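Local coordinates for protein DNMT2 (Spodoptera frugiperda, PDB 4H0N) that probably methylates carbon 5 of a cytosine in the anticodon loop of tRNA(Asp), and of cytosines in DNA, with S-adenosyl-L-methionine as the methyl donor, at residues C18-S23 with E326-L331; S246-K251 with K281-T286; H45-T50 with K298-P303; S151-P156 with K187-P192. The protein carries 3 engineered substitutions. All blocks are in the same frame, centred on the assembly; numbering follows the deposited sequence.

Contact 1. Residues C18-S23 with E326-L331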
loop_
_atom_site.group_PDB
_atom_site.type_symbol
_atom_site.label_atom_id
_atom_site.label_comp_id
_atom_site.label_asym_id
_atom_site.label_seq_id
_atom_site.Cartn_x
_atom_site.Cartn_y
_atom_site.Cartn_z
ATOM N N CYS A 18 6.567 4.895 8.329
ATOM C CA CYS A 18 6.624 3.716 9.177
ATOM C C CYS A 18 7.717 2.762 8.732
ATOM O O CYS A 18 8.336 2.095 9.554
ATOM C CB CYS A 18 5.280 2.997 9.186
ATOM S SG CYS A 18 4.091 3.746 10.292
ATOM N N ALA A 19 7.948 2.709 7.426
ATOM C CA ALA A 19 8.926 1.796 6.858
ATOM C C ALA A 19 10.355 2.296 7.073
ATOM O O ALA A 19 11.280 1.503 7.266
ATOM C CB ALA A 19 8.644 1.582 5.380
ATOM N N TRP A 20 10.529 3.613 7.043
ATOM C CA TRP A 20 11.836 4.212 7.280
ATOM C C TRP A 20 12.343 3.892 8.684
ATOM O O TRP A 20 13.531 3.635 8.880
ATOM C CB TRP A 20 11.784 5.725 7.085
ATOM C CG TRP A 20 13.117 6.362 7.269
ATOM C CD1 TRP A 20 13.555 7.059 8.361
ATOM C CD2 TRP A 20 14.208 6.340 6.345
ATOM N NE1 TRP A 20 14.846 7.479 8.164
ATOM C CE2 TRP A 20 15.270 7.046 6.934
ATOM C CE3 TRP A 20 14.383 5.793 5.068
ATOM C CZ2 TRP A 20 16.494 7.222 6.295
ATOM C CZ3 TRP A 20 15.599 5.969 4.434
ATOM C CH2 TRP A 20 16.638 6.677 5.047
ATOM N N LYS A 21 11.435 3.911 9.658
ATOM C CA LYS A 21 11.777 3.564 11.031
ATOM C C LYS A 21 12.206 2.112 11.131
ATOM O O LYS A 21 13.215 1.801 11.753
ATOM C CB LYS A 21 10.595 3.819 11.965
ATOM C CG LYS A 21 10.369 5.280 12.300
ATOM C CD LYS A 21 9.208 5.447 13.276
ATOM C CE LYS A 21 8.961 6.917 13.603
ATOM N NZ LYS A 21 7.978 7.091 14.713
ATOM N N GLU A 22 11.432 1.228 10.513
ATOM C CA GLU A 22 11.710 -0.199 10.581
ATOM C C GLU A 22 13.069 -0.566 9.987
ATOM O O GLU A 22 13.659 -1.576 10.365
ATOM C CB GLU A 22 10.591 -0.997 9.906
ATOM C CG GLU A 22 9.692 -1.743 10.876
ATOM C CD GLU A 22 10.261 -3.091 11.289
ATOM O OE1 GLU A 22 10.378 -3.343 12.507
ATOM O OE2 GLU A 22 10.578 -3.906 10.396
ATOM N N SER A 23 13.570 0.264 9.075
ATOM C CA SER A 23 14.833 -0.012 8.387
ATOM C C SER A 23 16.047 0.173 9.287
ATOM O O SER A 23 17.088 -0.444 9.063
ATOM C CB SER A 23 14.977 0.871 7.137
ATOM O OG SER A 23 15.114 2.244 7.475
ATOM N N GLU A 326 12.554 -3.360 3.667
ATOM C CA GLU A 326 13.547 -4.232 3.043
ATOM C C GLU A 326 14.199 -3.628 1.800
ATOM O O GLU A 326 15.378 -3.860 1.547
ATOM C CB GLU A 326 12.951 -5.607 2.732
ATOM C CG GLU A 326 12.632 -6.418 3.977
ATOM C CD GLU A 326 13.846 -6.619 4.872
ATOM O OE1 GLU A 326 14.910 -7.040 4.364
ATOM O OE2 GLU A 326 13.739 -6.344 6.086
ATOM N N LEU A 327 13.436 -2.862 1.023
ATOM C CA LEU A 327 13.977 -2.207 -0.166
ATOM C C LEU A 327 14.850 -1.023 0.232
ATOM O O LEU A 327 15.876 -0.755 -0.399
ATOM C CB LEU A 327 12.854 -1.745 -1.097
ATOM C CG LEU A 327 12.048 -2.816 -1.834
ATOM C CD1 LEU A 327 10.845 -2.196 -2.508
ATOM C CD2 LEU A 327 12.904 -3.536 -2.854
ATOM N N LEU A 328 14.438 -0.316 1.284
ATOM C CA LEU A 328 15.241 0.774 1.836
ATOM C C LEU A 328 16.621 0.287 2.272
ATOM O O LEU A 328 17.619 0.964 2.030
ATOM C CB LEU A 328 14.521 1.462 3.001
ATOM C CG LEU A 328 13.385 2.424 2.637
ATOM C CD1 LEU A 328 12.629 2.862 3.881
ATOM C CD2 LEU A 328 13.925 3.630 1.901
ATOM N N LYS A 329 16.677 -0.886 2.901
ATOM C CA LYS A 329 17.962 -1.490 3.263
ATOM C C LYS A 329 18.819 -1.724 2.025
ATOM O O LYS A 329 20.014 -1.430 2.021
ATOM C CB LYS A 329 17.768 -2.809 4.012
ATOM C CG LYS A 329 17.148 -2.647 5.381
ATOM C CD LYS A 329 16.833 -3.990 6.010
ATOM C CE LYS A 329 15.862 -3.821 7.160
ATOM N NZ LYS A 329 15.989 -4.915 8.157
ATOM N N ILE A 330 18.198 -2.246 0.975
ATOM C CA ILE A 330 18.906 -2.522 -0.264
ATOM C C ILE A 330 19.362 -1.229 -0.942
ATOM O O ILE A 330 20.516 -1.106 -1.358
ATOM C CB ILE A 330 18.025 -3.353 -1.214
ATOM C CG1 ILE A 330 17.916 -4.786 -0.694
ATOM C CG2 ILE A 330 18.582 -3.346 -2.623
ATOM C CD1 ILE A 330 16.972 -5.644 -1.478
ATOM N N LEU A 331 18.454 -0.261 -1.023
ATOM C CA LEU A 331 18.730 1.013 -1.675
ATOM C C LEU A 331 19.910 1.767 -1.052
ATOM O O LEU A 331 20.635 2.484 -1.746
ATOM C CB LEU A 331 17.476 1.894 -1.653
ATOM C CG LEU A 331 17.574 3.297 -2.269
ATOM C CD1 LEU A 331 18.070 3.235 -3.709
ATOM C CD2 LEU A 331 16.241 4.028 -2.188
#
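Segments 18-23 and 326-331, from helices 15-23 and 321-332, cross at -61° with axes 8.9 Å apart at closest approach, joining the first helix of the Rossmann-like methyltransferase fold to the last. The tight part is built on Leu328, whose CG stands anti to the carbonyl carbon so that the two methyls fork toward helix 18-23. CD1 comes to 3.6 Å from CE3 of Trp20, and CD2 lies in the plane of the indole at its edge, 3.8 Å from CZ3. The two side chains meet at about a right angle. Trp20 reaches them although its CB leaves in another direction, because CG is anti to the backbone N (chi1 -178°) and the six-membered ring swings back. Ala19 suits its place because its single CB meets Leu328 CD1 (4.4 Å) without standing between the helices. Ser23 CB adds a contact at 4.2 Å to Leu328 CB, and Leu328 also rests on Leu116 of the central sheet.

Toward solvent the packing loosens. The extended chain of Lys329 passes Ser23, its CE 4.1 Å from the carbonyl O of Ser23, and its NZ makes a weak salt bridge, 3.4 Å, to Glu326 OE2. Ser23 turns OG to its own helix, bonding Trp20 O at 2.5 Å; OG also pairs with Leu25 N.

No hydrogen bond joins the two segments, though a weak one links Ala19 O to Ser325 OG beside them. Their adhesion is therefore mainly apolar, while the Lys329 charge is paired with Glu326 of its own helix.

Contact 2. Residues S246-K251 with K281-T286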
loop_
_atom_site.group_PDB
_atom_site.type_symbol
_atom_site.label_atom_id
_atom_site.label_comp_id
_atom_site.label_asym_id
_atom_site.label_seq_id
_atom_site.Cartn_x
_atom_site.Cartn_y
_atom_site.Cartn_z
ATOM N N SER A 246 -9.955 -10.387 1.698
ATOM C CA SER A 246 -10.411 -11.641 2.278
ATOM C C SER A 246 -11.421 -11.450 3.401
ATOM O O SER A 246 -11.512 -10.385 4.016
ATOM C CB SER A 246 -9.229 -12.467 2.788
ATOM O OG SER A 246 -8.549 -13.101 1.720
ATOM N N ILE A 247 -12.172 -12.514 3.653
ATOM C CA ILE A 247 -13.147 -12.576 4.735
ATOM C C ILE A 247 -12.648 -13.588 5.770
ATOM O O ILE A 247 -11.985 -14.564 5.414
ATOM C CB ILE A 247 -14.531 -12.971 4.175
ATOM C CG1 ILE A 247 -15.102 -11.807 3.373
ATOM C CG2 ILE A 247 -15.494 -13.341 5.275
ATOM C CD1 ILE A 247 -15.071 -10.502 4.121
ATOM N N PHE A 248 -12.936 -13.344 7.045
ATOM C CA PHE A 248 -12.448 -14.212 8.109
ATOM C C PHE A 248 -13.573 -14.868 8.903
ATOM O O PHE A 248 -14.647 -14.288 9.074
ATOM C CB PHE A 248 -11.545 -13.423 9.059
ATOM C CG PHE A 248 -11.137 -14.194 10.275
ATOM C CD1 PHE A 248 -10.114 -15.122 10.205
ATOM C CD2 PHE A 248 -11.786 -14.006 11.485
ATOM C CE1 PHE A 248 -9.740 -15.850 11.319
ATOM C CE2 PHE A 248 -11.415 -14.724 12.602
ATOM C CZ PHE A 248 -10.390 -15.647 12.521
ATOM N N THR A 249 -13.307 -16.076 9.393
ATOM C CA THR A 249 -14.193 -16.751 10.334
ATOM C C THR A 249 -13.369 -17.524 11.353
ATOM O O THR A 249 -12.207 -17.841 11.108
ATOM C CB THR A 249 -15.154 -17.722 9.635
ATOM O OG1 THR A 249 -16.155 -18.139 10.566
ATOM C CG2 THR A 249 -14.416 -18.940 9.129
ATOM N N ASP A 250 -13.971 -17.819 12.501
ATOM C CA ASP A 250 -13.290 -18.574 13.546
ATOM C C ASP A 250 -13.618 -20.048 13.403
ATOM O O ASP A 250 -13.009 -20.899 14.054
ATOM C CB ASP A 250 -13.714 -18.079 14.927
ATOM C CG ASP A 250 -13.475 -16.596 15.110
ATOM O OD1 ASP A 250 -12.449 -16.229 15.722
ATOM O OD2 ASP A 250 -14.311 -15.797 14.632
ATOM N N LYS A 251 -14.589 -20.338 12.542
ATOM C CA LYS A 251 -15.074 -21.698 12.344
ATOM C C LYS A 251 -14.062 -22.512 11.534
ATOM O O LYS A 251 -13.271 -21.952 10.778
ATOM C CB LYS A 251 -16.430 -21.693 11.616
ATOM C CG LYS A 251 -17.595 -21.005 12.323
ATOM C CD LYS A 251 -17.948 -21.778 13.564
ATOM C CE LYS A 251 -19.417 -21.687 13.920
ATOM N NZ LYS A 251 -19.616 -22.027 15.342
ATOM N N LYS A 281 -20.767 -16.946 10.974
ATOM C CA LYS A 281 -20.155 -15.781 11.618
ATOM C C LYS A 281 -18.996 -15.128 10.824
ATOM O O LYS A 281 -18.036 -14.616 11.409
ATOM C CB LYS A 281 -19.787 -16.065 13.093
ATOM C CG LYS A 281 -18.442 -16.790 13.324
ATOM C CD LYS A 281 -18.177 -17.068 14.811
ATOM C CE LYS A 281 -17.894 -18.475 15.065
ATOM N NZ LYS A 281 -18.109 -18.801 16.524
ATOM N N LEU A 282 -19.103 -15.129 9.496
ATOM C CA LEU A 282 -18.117 -14.453 8.660
ATOM C C LEU A 282 -18.062 -12.980 9.026
ATOM O O LEU A 282 -19.093 -12.339 9.187
ATOM C CB LEU A 282 -18.469 -14.594 7.185
ATOM C CG LEU A 282 -18.470 -16.023 6.655
ATOM C CD1 LEU A 282 -18.989 -16.065 5.231
ATOM C CD2 LEU A 282 -17.072 -16.595 6.734
ATOM N N ARG A 283 -16.855 -12.449 9.165
ATOM C CA ARG A 283 -16.681 -11.045 9.511
ATOM C C ARG A 283 -15.518 -10.464 8.737
ATOM O O ARG A 283 -14.660 -11.194 8.249
ATOM C CB ARG A 283 -16.404 -10.889 11.003
ATOM C CG ARG A 283 -15.013 -11.341 11.418
ATOM C CD ARG A 283 -14.549 -10.556 12.630
ATOM N NE ARG A 283 -13.432 -11.191 13.323
ATOM C CZ ARG A 283 -12.157 -10.886 13.119
ATOM N NH1 ARG A 283 -11.827 -9.955 12.231
ATOM N NH2 ARG A 283 -11.212 -11.515 13.802
ATOM N N TYR A 284 -15.487 -9.142 8.631
ATOM C CA TYR A 284 -14.352 -8.464 8.028
ATOM C C TYR A 284 -13.168 -8.418 8.993
ATOM O O TYR A 284 -13.332 -8.598 10.202
ATOM C CB TYR A 284 -14.741 -7.047 7.625
ATOM C CG TYR A 284 -15.852 -6.985 6.605
ATOM C CD1 TYR A 284 -15.635 -7.365 5.287
ATOM C CD2 TYR A 284 -17.118 -6.530 6.956
ATOM C CE1 TYR A 284 -16.649 -7.305 4.347
ATOM C CE2 TYR A 284 -18.140 -6.466 6.023
ATOM C CZ TYR A 284 -17.900 -6.855 4.723
ATOM O OH TYR A 284 -18.916 -6.786 3.796
ATOM N N PHE A 285 -11.972 -8.192 8.458
ATOM C CA PHE A 285 -10.837 -7.874 9.310
ATOM C C PHE A 285 -11.044 -6.459 9.842
ATOM O O PHE A 285 -11.554 -5.593 9.129
ATOM C CB PHE A 285 -9.518 -7.970 8.536
ATOM C CG PHE A 285 -9.115 -9.382 8.178
ATOM C CD1 PHE A 285 -8.571 -10.229 9.136
ATOM C CD2 PHE A 285 -9.268 -9.858 6.883
ATOM C CE1 PHE A 285 -8.200 -11.528 8.810
ATOM C CE2 PHE A 285 -8.898 -11.155 6.550
ATOM C CZ PHE A 285 -8.363 -11.990 7.513
ATOM N N THR A 286 -10.675 -6.229 11.097
ATOM C CA THR A 286 -10.767 -4.894 11.678
ATOM C C THR A 286 -9.620 -4.048 11.139
ATOM O O THR A 286 -8.593 -4.600 10.736
ATOM C CB THR A 286 -10.647 -4.934 13.207
ATOM O OG1 THR A 286 -9.268 -5.084 13.564
ATOM C CG2 THR A 286 -11.462 -6.079 13.782
#
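One face of the Arg283 guanidinium is covered by Phe248, whose CD2 sits 3.4 Å above the plane toward its rim; CA of Phe285 lies at the guanidinium edge, in plane. The Phe285 ring receives Phe248 CB over one face, a CH-pi contact 4.1 Å from the centroid, and has Ser246 CB at its edge. Phe248 thus serves two flat groups at once, CB for the one and ring carbons for the other, its CG being anti to the backbone N.

The backbone beneath is a single antiparallel bridge, the hydrogen-bonded pair Phe248 and Arg283, in what is probably the target-recognition part of a C5-methyltransferase. It adds 281-286 alongside strand 247-248, which also pairs in parallel with 222-223. Phe248 N gives to Arg283 O at 3.0 Å and Arg283 N to Phe248 O at 2.9 Å, each nearly along the C=O axis.

Arg283 and Phe248 run side by side, ring and guanidinium planes 51° apart. What fixes the guanidinium is polar: NH1 bonds Tyr284 O, and it forms a salt bridge with Glu289 of the next helix. Across the bridge, the two branches of Ile247 meet different neighbours, CG2 touching Leu282 CB at 3.8 Å and CD1 touching Tyr284 CD1. Leu282 CD2 also touches Thr249 CB.

At the more exposed end the aliphatic parts of Lys251 and the poorly ordered Lys281 cross at about a right angle, where Lys251 CD lies 3.6 Å from Lys281 CE.

Contact 3. Residues H45-T50 with K298-P303; sequences HNFPET and KSYNLP
Tyr300 of 298-303 lays its ring flat against the amide of Asn46, at the end of helix 37-46. The planes are only 8° apart, and Asn46 ND2 stands 3.4 Å above the ring toward its rim. With CG anti to the backbone N (chi1 -167°), the ring also presents its edge to Phe47, whose CZ is 4.2 Å from Tyr300 CE1. Its OH bonds Ile13 O.

Asn301 follows and grips the same amide with its backbone. Asn301 N gives to Asn46 OD1 at 3.0 Å, in the carbonyl plane on a lone pair, and Asn301 O receives Asn46 ND2 at 2.9 Å. Asparagine suits this place, having donor and acceptor on one short flat group. ND2 also bonds Val42 O of its helix. Asn301 O also meets the His45 ring edge, 3.4 Å from CD2.

After Leu302, whose CB points away from 45-50 and whose side chain packs on helices 287-293 and 308-316, Pro303 lays CG over the His45 face, a CH-pi contact 4.1 Å from the centroid.

Paired amide bonds to an irregular backbone tie a helix C-terminus to a loop beside the S-adenosyl-L-homocysteine pocket of this C5-methyltransferase fold, since Ile13 probably binds that ligand.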
loop_
_atom_site.group_PDB
_atom_site.type_symbol
_atom_site.label_atom_id
_atom_site.label_comp_id
_atom_site.label_asym_id
_atom_site.label_seq_id
_atom_site.Cartn_x
_atom_site.Cartn_y
_atom_site.Cartn_z
ATOM N N HIS A 45 -1.774 12.404 13.402
ATOM C CA HIS A 45 -2.072 11.728 14.646
ATOM C C HIS A 45 -0.891 10.873 15.078
ATOM O O HIS A 45 -0.557 10.807 16.260
ATOM C CB HIS A 45 -3.323 10.865 14.487
ATOM C CG HIS A 45 -3.659 10.069 15.703
ATOM N ND1 HIS A 45 -4.260 10.624 16.817
ATOM C CD2 HIS A 45 -3.466 8.760 15.995
ATOM C CE1 HIS A 45 -4.426 9.688 17.732
ATOM N NE2 HIS A 45 -3.954 8.552 17.264
ATOM N N ASN A 46 -0.252 10.224 14.112
ATOM C CA ASN A 46 0.849 9.321 14.417
ATOM C C ASN A 46 2.214 9.983 14.359
ATOM O O ASN A 46 3.179 9.489 14.945
ATOM C CB ASN A 46 0.810 8.105 13.499
ATOM C CG ASN A 46 -0.338 7.186 13.822
ATOM O OD1 ASN A 46 -0.283 6.431 14.794
ATOM N ND2 ASN A 46 -1.394 7.250 13.018
ATOM N N PHE A 47 2.291 11.104 13.649
ATOM C CA PHE A 47 3.535 11.860 13.556
ATOM C C PHE A 47 3.307 13.353 13.776
ATOM O O PHE A 47 3.464 14.141 12.848
ATOM C CB PHE A 47 4.188 11.643 12.189
ATOM C CG PHE A 47 4.183 10.208 11.730
ATOM C CD1 PHE A 47 5.029 9.276 12.314
ATOM C CD2 PHE A 47 3.339 9.796 10.708
ATOM C CE1 PHE A 47 5.029 7.958 11.895
ATOM C CE2 PHE A 47 3.337 8.479 10.282
ATOM C CZ PHE A 47 4.183 7.559 10.878
ATOM N N PRO A 48 2.954 13.746 15.012
ATOM C CA PRO A 48 2.715 15.155 15.348
ATOM C C PRO A 48 3.931 16.033 15.059
ATOM O O PRO A 48 3.792 17.238 14.863
ATOM C CB PRO A 48 2.480 15.119 16.861
ATOM C CG PRO A 48 2.080 13.730 17.161
ATOM C CD PRO A 48 2.818 12.873 16.190
ATOM N N GLU A 49 5.108 15.420 15.039
ATOM C CA GLU A 49 6.371 16.140 14.927
ATOM C C GLU A 49 6.742 16.477 13.484
ATOM O O GLU A 49 7.559 17.362 13.234
ATOM C CB GLU A 49 7.495 15.312 15.571
ATOM C CG GLU A 49 7.954 14.080 14.753
ATOM C CD GLU A 49 6.991 12.892 14.818
ATOM O OE1 GLU A 49 5.984 12.959 15.551
ATOM O OE2 GLU A 49 7.250 11.880 14.132
ATOM N N THR A 50 6.131 15.774 12.539
ATOM C CA THR A 50 6.575 15.810 11.151
ATOM C C THR A 50 5.920 16.900 10.302
ATOM O O THR A 50 4.701 17.065 10.317
ATOM C CB THR A 50 6.348 14.447 10.495
ATOM O OG1 THR A 50 7.102 13.459 11.208
ATOM C CG2 THR A 50 6.773 14.460 9.036
ATOM N N LYS A 298 2.726 -1.505 16.262
ATOM C CA LYS A 298 1.618 -1.498 17.212
ATOM C C LYS A 298 1.386 -0.117 17.823
ATOM O O LYS A 298 0.277 0.200 18.260
ATOM C CB LYS A 298 1.848 -2.548 18.307
ATOM C CG LYS A 298 2.141 -3.960 17.785
ATOM C CD LYS A 298 3.633 -4.183 17.504
ATOM C CE LYS A 298 3.857 -4.909 16.177
ATOM N NZ LYS A 298 5.293 -4.922 15.760
ATOM N N SER A 299 2.433 0.701 17.849
ATOM C CA SER A 299 2.317 2.085 18.293
ATOM C C SER A 299 1.459 2.891 17.321
ATOM O O SER A 299 0.883 3.917 17.688
ATOM C CB SER A 299 3.701 2.727 18.452
ATOM O OG SER A 299 4.575 2.376 17.387
ATOM N N TYR A 300 1.374 2.414 16.083
ATOM C CA TYR A 300 0.570 3.075 15.065
ATOM C C TYR A 300 -0.901 2.770 15.284
ATOM O O TYR A 300 -1.318 1.611 15.247
ATOM C CB TYR A 300 0.988 2.630 13.664
ATOM C CG TYR A 300 0.427 3.494 12.561
ATOM C CD1 TYR A 300 1.202 4.482 11.972
ATOM C CD2 TYR A 300 -0.881 3.331 12.114
ATOM C CE1 TYR A 300 0.700 5.282 10.965
ATOM C CE2 TYR A 300 -1.395 4.128 11.102
ATOM C CZ TYR A 300 -0.597 5.103 10.532
ATOM O OH TYR A 300 -1.088 5.905 9.529
ATOM N N ASN A 301 -1.682 3.820 15.509
ATOM C CA ASN A 301 -3.108 3.674 15.740
ATOM C C ASN A 301 -3.904 4.681 14.931
ATOM O O ASN A 301 -3.384 5.730 14.552
ATOM C CB ASN A 301 -3.426 3.822 17.228
ATOM C CG ASN A 301 -2.910 2.652 18.052
ATOM O OD1 ASN A 301 -2.847 1.515 17.575
ATOM N ND2 ASN A 301 -2.542 2.928 19.300
ATOM N N LEU A 302 -5.165 4.356 14.663
ATOM C CA LEU A 302 -6.036 5.250 13.913
ATOM C C LEU A 302 -6.898 6.088 14.848
ATOM O O LEU A 302 -7.324 5.615 15.902
ATOM C CB LEU A 302 -6.927 4.461 12.947
ATOM C CG LEU A 302 -6.252 3.621 11.859
ATOM C CD1 LEU A 302 -7.303 3.001 10.950
ATOM C CD2 LEU A 302 -5.265 4.450 11.050
ATOM N N PRO A 303 -7.149 7.346 14.465
ATOM C CA PRO A 303 -8.079 8.202 15.207
ATOM C C PRO A 303 -9.490 7.617 15.222
ATOM O O PRO A 303 -9.982 7.159 14.190
ATOM C CB PRO A 303 -8.064 9.505 14.402
ATOM C CG PRO A 303 -6.732 9.515 13.726
ATOM C CD PRO A 303 -6.464 8.078 13.384
#

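Contact 4. Residues S151-P156 with K187-P192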
loop_
_atom_site.group_PDB
_atom_site.type_symbol
_atom_site.label_atom_id
_atom_site.label_comp_id
_atom_site.label_asym_id
_atom_site.label_seq_id
_atom_site.Cartn_x
_atom_site.Cartn_y
_atom_site.Cartn_z
ATOM N N SER A 151 3.985 -11.810 0.276
ATOM C CA SER A 151 3.979 -13.241 0.554
ATOM C C SER A 151 5.357 -13.866 0.386
ATOM O O SER A 151 5.598 -14.973 0.861
ATOM C CB SER A 151 2.953 -13.964 -0.320
ATOM O OG SER A 151 3.099 -13.613 -1.685
ATOM N N THR A 152 6.262 -13.164 -0.287
ATOM C CA THR A 152 7.625 -13.660 -0.423
ATOM C C THR A 152 8.492 -13.104 0.699
ATOM O O THR A 152 9.540 -13.660 1.021
ATOM C CB THR A 152 8.244 -13.335 -1.801
ATOM O OG1 THR A 152 8.672 -11.967 -1.839
ATOM C CG2 THR A 152 7.238 -13.606 -2.918
ATOM N N VAL A 153 8.033 -12.015 1.304
ATOM C CA VAL A 153 8.713 -11.422 2.455
ATOM C C VAL A 153 8.161 -12.009 3.775
ATOM O O VAL A 153 8.228 -11.389 4.837
ATOM C CB VAL A 153 8.613 -9.865 2.412
ATOM C CG1 VAL A 153 9.603 -9.208 3.355
ATOM C CG2 VAL A 153 8.883 -9.374 1.003
ATOM N N GLY A 154 7.610 -13.216 3.700
ATOM C CA GLY A 154 7.136 -13.903 4.891
ATOM C C GLY A 154 5.889 -13.309 5.525
ATOM O O GLY A 154 5.595 -13.567 6.692
ATOM N N VAL A 155 5.150 -12.517 4.757
ATOM C CA VAL A 155 3.918 -11.909 5.243
ATOM C C VAL A 155 2.715 -12.529 4.539
ATOM O O VAL A 155 2.668 -12.566 3.313
ATOM C CB VAL A 155 3.938 -10.391 5.021
ATOM C CG1 VAL A 155 2.698 -9.743 5.615
ATOM C CG2 VAL A 155 5.200 -9.795 5.627
ATOM N N PRO A 156 1.740 -13.030 5.316
ATOM C CA PRO A 156 0.599 -13.773 4.767
ATOM C C PRO A 156 -0.426 -12.868 4.099
ATOM O O PRO A 156 -1.537 -12.719 4.600
ATOM C CB PRO A 156 -0.013 -14.435 6.005
ATOM C CG PRO A 156 0.320 -13.506 7.114
ATOM C CD PRO A 156 1.671 -12.920 6.785
ATOM N N LYS A 187 17.370 -11.764 0.075
ATOM C CA LYS A 187 17.102 -12.287 1.403
ATOM C C LYS A 187 15.843 -13.148 1.377
ATOM O O LYS A 187 14.792 -12.706 0.907
ATOM C CB LYS A 187 16.934 -11.127 2.387
ATOM C CG LYS A 187 16.622 -11.547 3.807
ATOM C CD LYS A 187 16.715 -10.361 4.753
ATOM C CE LYS A 187 16.345 -10.759 6.171
ATOM N NZ LYS A 187 17.038 -12.009 6.570
ATOM N N ASP A 188 15.958 -14.380 1.869
ATOM C CA ASP A 188 14.824 -15.298 1.935
ATOM C C ASP A 188 14.176 -15.227 3.315
ATOM O O ASP A 188 14.848 -15.410 4.335
ATOM C CB ASP A 188 15.279 -16.730 1.639
ATOM C CG ASP A 188 14.134 -17.643 1.226
ATOM O OD1 ASP A 188 12.970 -17.358 1.588
ATOM O OD2 ASP A 188 14.399 -18.652 0.535
ATOM N N PHE A 189 12.872 -14.966 3.344
ATOM C CA PHE A 189 12.153 -14.856 4.611
ATOM C C PHE A 189 11.398 -16.130 4.957
ATOM O O PHE A 189 10.758 -16.216 6.003
ATOM C CB PHE A 189 11.209 -13.657 4.594
ATOM C CG PHE A 189 11.915 -12.334 4.502
ATOM C CD1 PHE A 189 12.280 -11.812 3.268
ATOM C CD2 PHE A 189 12.214 -11.610 5.647
ATOM C CE1 PHE A 189 12.931 -10.592 3.179
ATOM C CE2 PHE A 189 12.862 -10.388 5.564
ATOM C CZ PHE A 189 13.222 -9.880 4.329
ATOM N N GLY A 190 11.483 -17.120 4.077
ATOM C CA GLY A 190 10.855 -18.407 4.318
ATOM C C GLY A 190 9.365 -18.418 4.032
ATOM O O GLY A 190 8.895 -17.784 3.097
ATOM N N VAL A 191 8.617 -19.147 4.847
ATOM C CA VAL A 191 7.182 -19.279 4.646
ATOM C C VAL A 191 6.441 -18.298 5.546
ATOM O O VAL A 191 6.766 -18.186 6.726
ATOM C CB VAL A 191 6.740 -20.722 4.934
ATOM C CG1 VAL A 191 5.223 -20.830 5.022
ATOM C CG2 VAL A 191 7.295 -21.654 3.864
ATOM N N PRO A 192 5.454 -17.568 4.987
ATOM C CA PRO A 192 4.701 -16.591 5.781
ATOM C C PRO A 192 4.067 -17.256 6.992
ATOM O O PRO A 192 3.635 -18.405 6.904
ATOM C CB PRO A 192 3.610 -16.118 4.812
ATOM C CG PRO A 192 4.152 -16.388 3.460
ATOM C CD PRO A 192 4.970 -17.638 3.597
#
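The loop 151-156, which links edge strand 141-148 of the Rossmann-like sheet to its antiparallel neighbour 161-168, is covered here by 187-192, a segment that contains an Asx turn: Gly190 N bonds Asp188 OD1 at 2.9 Å. That turn presents Phe189 to the loop.

CB of Phe189, pointing toward 151-156, rests 3.6 Å from the carbonyl carbon of Val153 and close to Gly154 N. CG, anti to Phe189's own carbonyl carbon, lies 3.8 Å from Val153 O. Farther out, CD1 touches both CA and CG1 of Val153, Phe189 CE1 lies 3.6 Å from Val153 CG1, and CZ at the tip still has CG1 as neighbour. The contacts of the outer ring atoms reflect one methyl, Val153 CG1, over the ring centre, 14° off the normal, in a clear CH-pi contact. Val153 CG1 is anti to its own backbone N, and the branched valine can lie alongside the ring. CG of Lys187 packs on the other face, so aliphatic groups sandwich the phenyl.

Gly154 lies where the segments come nearest, its CA 3.7 Å from that of Pro192. Glycine fits both its positive phi and the space, because a CB there would run close to Phe189 CB. The compact Pro192 ring settles into the bend, with CB against Pro156 N and CG by Ser151 O. No conventional hydrogen bond joins the segments; the polar touch is Pro192 CA-H to Gly154 O, 3.3 Å between CA and O.

How the contacts relate
Contact 1 closes the longest loop of the four, and the other three are nested inside it. It touches contact 3 through Cys18 of helix 15-23, whose SG lies 3.4 Å from Tyr300 CD1, and contact 4 through Glu326, whose OE1 lies 3.3 Å from Phe189 CZ. Contact 3 is near the ligand, the Tyr300 side chain being about 7 Å from bound S-adenosyl-L-homocysteine; in contact 1 the side chain of Ala19 is about 9 Å from the bound S-adenosyl-L-homocysteine. Contacts 2 and 4 lie away from the ligand and the active site. Contact 2 stands apart, its centre about 31 Å from that of contact 1, though its nearest atoms come within about 7 Å of contacts 3 and 4.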